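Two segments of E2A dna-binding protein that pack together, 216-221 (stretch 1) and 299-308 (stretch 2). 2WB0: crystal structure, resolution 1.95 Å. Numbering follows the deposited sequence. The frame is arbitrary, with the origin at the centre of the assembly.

Stretch 1 (216-221) HLLMPL
Stretch 2 (299-308) SAPDLLNALV

The strand ending at Pro-220 crosses the helix 300-308 almost at right angles (86°), with the axes 8.4 Å apart at closest approach. Register is set by Leu-218 CA, 6.8 Å from Leu-304 CA, and Met-219 CA, 7.2 Å from Ala-300 CA. No direct hydrogen bond joins the stretches; packing is apolar and buries 275 Å², both sides summed.

The main bump on the strand is Leu-218 (phi/psi -79/121), whose CA-to-CB bond points toward the helix. With chi1 t and chi2 at -148°, its CD1 enters a hollow lined by Leu-303, Leu-304 and Leu-307, lying 3.9 Å from Leu-304 CA, 4.3 Å from Leu-303 CD2 and 4.4 Å from Leu-307 CD2. Leu-303 (t, t) answers from the helix: its CD1 lies against the strand backbone, 3.4 Å from Leu-218 O and 3.9 Å from Met-219 CA, and meets Pro-220 CD at 3.6 Å. The CA-to-CB bond of Met-219 points away from the helix, so it is the CA of this residue that Leu-303 CD1 meets. Near the start of the helix, the CA-to-CB bond of Leu-217 (t, p) points sideways but its end comes nearer, placing CD1 3.8 Å from Ala-300 CB, a methyl group that points toward the strand.

One water donates to both Leu-218 O and Ala-300 O, each 2.9 Å from its oxygen, bridging the two backbones. Ala-300 O also accepts from Leu-304 N at 3.1 Å, within regular helical geometry.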

# COMPACT_ATOMS: atom_id res chain seq x y z
N HIS A 216 13.24 3.76 -1.57
CA HIS A 216 12.26 2.90 -0.86
C HIS A 216 10.82 3.23 -1.23
O HIS A 216 10.46 4.40 -1.31
CB HIS A 216 12.44 3.07 0.64
CG HIS A 216 13.65 2.36 1.19
ND1 HIS A 216 14.91 2.92 1.18
CD2 HIS A 216 13.78 1.14 1.76
CE1 HIS A 216 15.78 2.05 1.68
NE2 HIS A 216 15.12 0.96 2.03
N LEU A 217 9.96 2.21 -1.36
CA LEU A 217 8.55 2.51 -1.55
C LEU A 217 7.84 2.18 -0.21
O LEU A 217 7.92 1.05 0.28
CB LEU A 217 7.96 1.63 -2.69
CG LEU A 217 6.42 1.61 -2.84
CD1 LEU A 217 5.83 3.05 -3.15
CD2 LEU A 217 5.93 0.53 -3.91
N LEU A 218 7.11 3.15 0.31
CA LEU A 218 6.26 2.88 1.44
C LEU A 218 5.03 2.21 0.87
O LEU A 218 4.31 2.80 0.04
CB LEU A 218 5.80 4.21 1.99
CG LEU A 218 5.09 4.40 3.32
CD1 LEU A 218 4.10 5.49 3.42
CD2 LEU A 218 4.99 3.29 4.39
N MET A 219 4.78 1.01 1.34
CA MET A 219 3.67 0.17 0.82
C MET A 219 2.94 -0.50 1.95
O MET A 219 3.54 -0.86 2.98
CB MET A 219 4.23 -0.88 -0.15
CG MET A 219 5.22 -1.95 0.49
SD MET A 219 5.86 -3.08 -0.77
CE MET A 219 5.88 -4.54 0.22
N PRO A 220 1.64 -0.77 1.75
CA PRO A 220 0.95 -1.53 2.78
C PRO A 220 1.20 -3.04 2.66
O PRO A 220 1.27 -3.55 1.53
CB PRO A 220 -0.54 -1.21 2.52
CG PRO A 220 -0.57 -1.03 0.97
CD PRO A 220 0.78 -0.39 0.61
N LEU A 221 1.28 -3.71 3.82
CA LEU A 221 1.33 -5.16 3.93
C LEU A 221 -0.03 -5.71 4.26
O LEU A 221 -0.25 -6.94 4.08
CB LEU A 221 2.33 -5.60 4.99
CG LEU A 221 3.78 -5.39 4.66
CD1 LEU A 221 4.52 -6.11 5.76
CD2 LEU A 221 4.16 -5.98 3.32
N SER A 299 -3.20 5.25 -3.44
CA SER A 299 -2.13 5.36 -4.43
C SER A 299 -0.90 5.67 -3.61
O SER A 299 -0.99 6.18 -2.47
CB SER A 299 -2.39 6.49 -5.48
OG SER A 299 -2.48 7.78 -4.78
N ALA A 300 0.27 5.33 -4.14
CA ALA A 300 1.52 5.56 -3.38
C ALA A 300 1.80 7.02 -2.93
O ALA A 300 2.22 7.25 -1.81
CB ALA A 300 2.77 4.97 -4.16
N PRO A 301 1.56 7.99 -3.77
CA PRO A 301 1.74 9.36 -3.22
C PRO A 301 0.78 9.73 -2.13
O PRO A 301 1.21 10.45 -1.21
CB PRO A 301 1.53 10.28 -4.41
CG PRO A 301 1.67 9.32 -5.67
CD PRO A 301 1.12 8.02 -5.19
N ASP A 302 -0.50 9.27 -2.20
CA ASP A 302 -1.48 9.59 -1.15
C ASP A 302 -1.08 8.83 0.08
O ASP A 302 -1.29 9.35 1.17
CB ASP A 302 -2.92 9.22 -1.60
CG ASP A 302 -3.40 10.13 -2.68
OD1 ASP A 302 -2.72 11.18 -2.85
OD2 ASP A 302 -4.37 9.79 -3.39
N LEU A 303 -0.50 7.64 -0.07
CA LEU A 303 -0.05 6.88 1.14
C LEU A 303 1.08 7.62 1.90
O LEU A 303 1.09 7.72 3.14
CB LEU A 303 0.44 5.48 0.75
CG LEU A 303 0.31 4.29 1.71
CD1 LEU A 303 1.22 3.10 1.33
CD2 LEU A 303 -0.03 4.45 3.22
N LEU A 304 2.05 8.15 1.15
CA LEU A 304 3.12 8.92 1.76
C LEU A 304 2.55 10.19 2.38
O LEU A 304 2.90 10.54 3.49
CB LEU A 304 4.17 9.29 0.71
CG LEU A 304 5.62 9.56 1.08
CD1 LEU A 304 6.47 10.45 0.17
CD2 LEU A 304 6.13 9.29 2.54
N ASN A 305 1.60 10.84 1.70
CA ASN A 305 0.98 12.03 2.26
C ASN A 305 0.17 11.71 3.50
O ASN A 305 0.08 12.57 4.40
CB ASN A 305 0.04 12.75 1.29
CG ASN A 305 0.74 13.87 0.47
OD1 ASN A 305 1.79 14.38 0.85
ND2 ASN A 305 0.10 14.28 -0.59
N ALA A 306 -0.39 10.48 3.60
CA ALA A 306 -1.12 10.13 4.84
C ALA A 306 -0.10 10.16 5.97
O ALA A 306 -0.40 10.68 7.09
CB ALA A 306 -1.72 8.76 4.81
N LEU A 307 1.07 9.61 5.72
CA LEU A 307 2.12 9.61 6.76
C LEU A 307 2.58 11.05 7.13
O LEU A 307 2.75 11.45 8.33
CB LEU A 307 3.32 8.74 6.34
CG LEU A 307 4.58 8.81 7.26
CD1 LEU A 307 4.30 8.34 8.70
CD2 LEU A 307 5.78 7.97 6.69
N VAL A 308 2.82 11.81 6.09
CA VAL A 308 3.30 13.22 6.23
C VAL A 308 2.28 14.09 6.91
O VAL A 308 2.64 14.91 7.79
CB VAL A 308 3.85 13.79 4.84
CG1 VAL A 308 4.18 15.32 4.96
CG2 VAL A 308 4.98 13.01 4.37
O HOH W 1 4.35 5.51 -0.96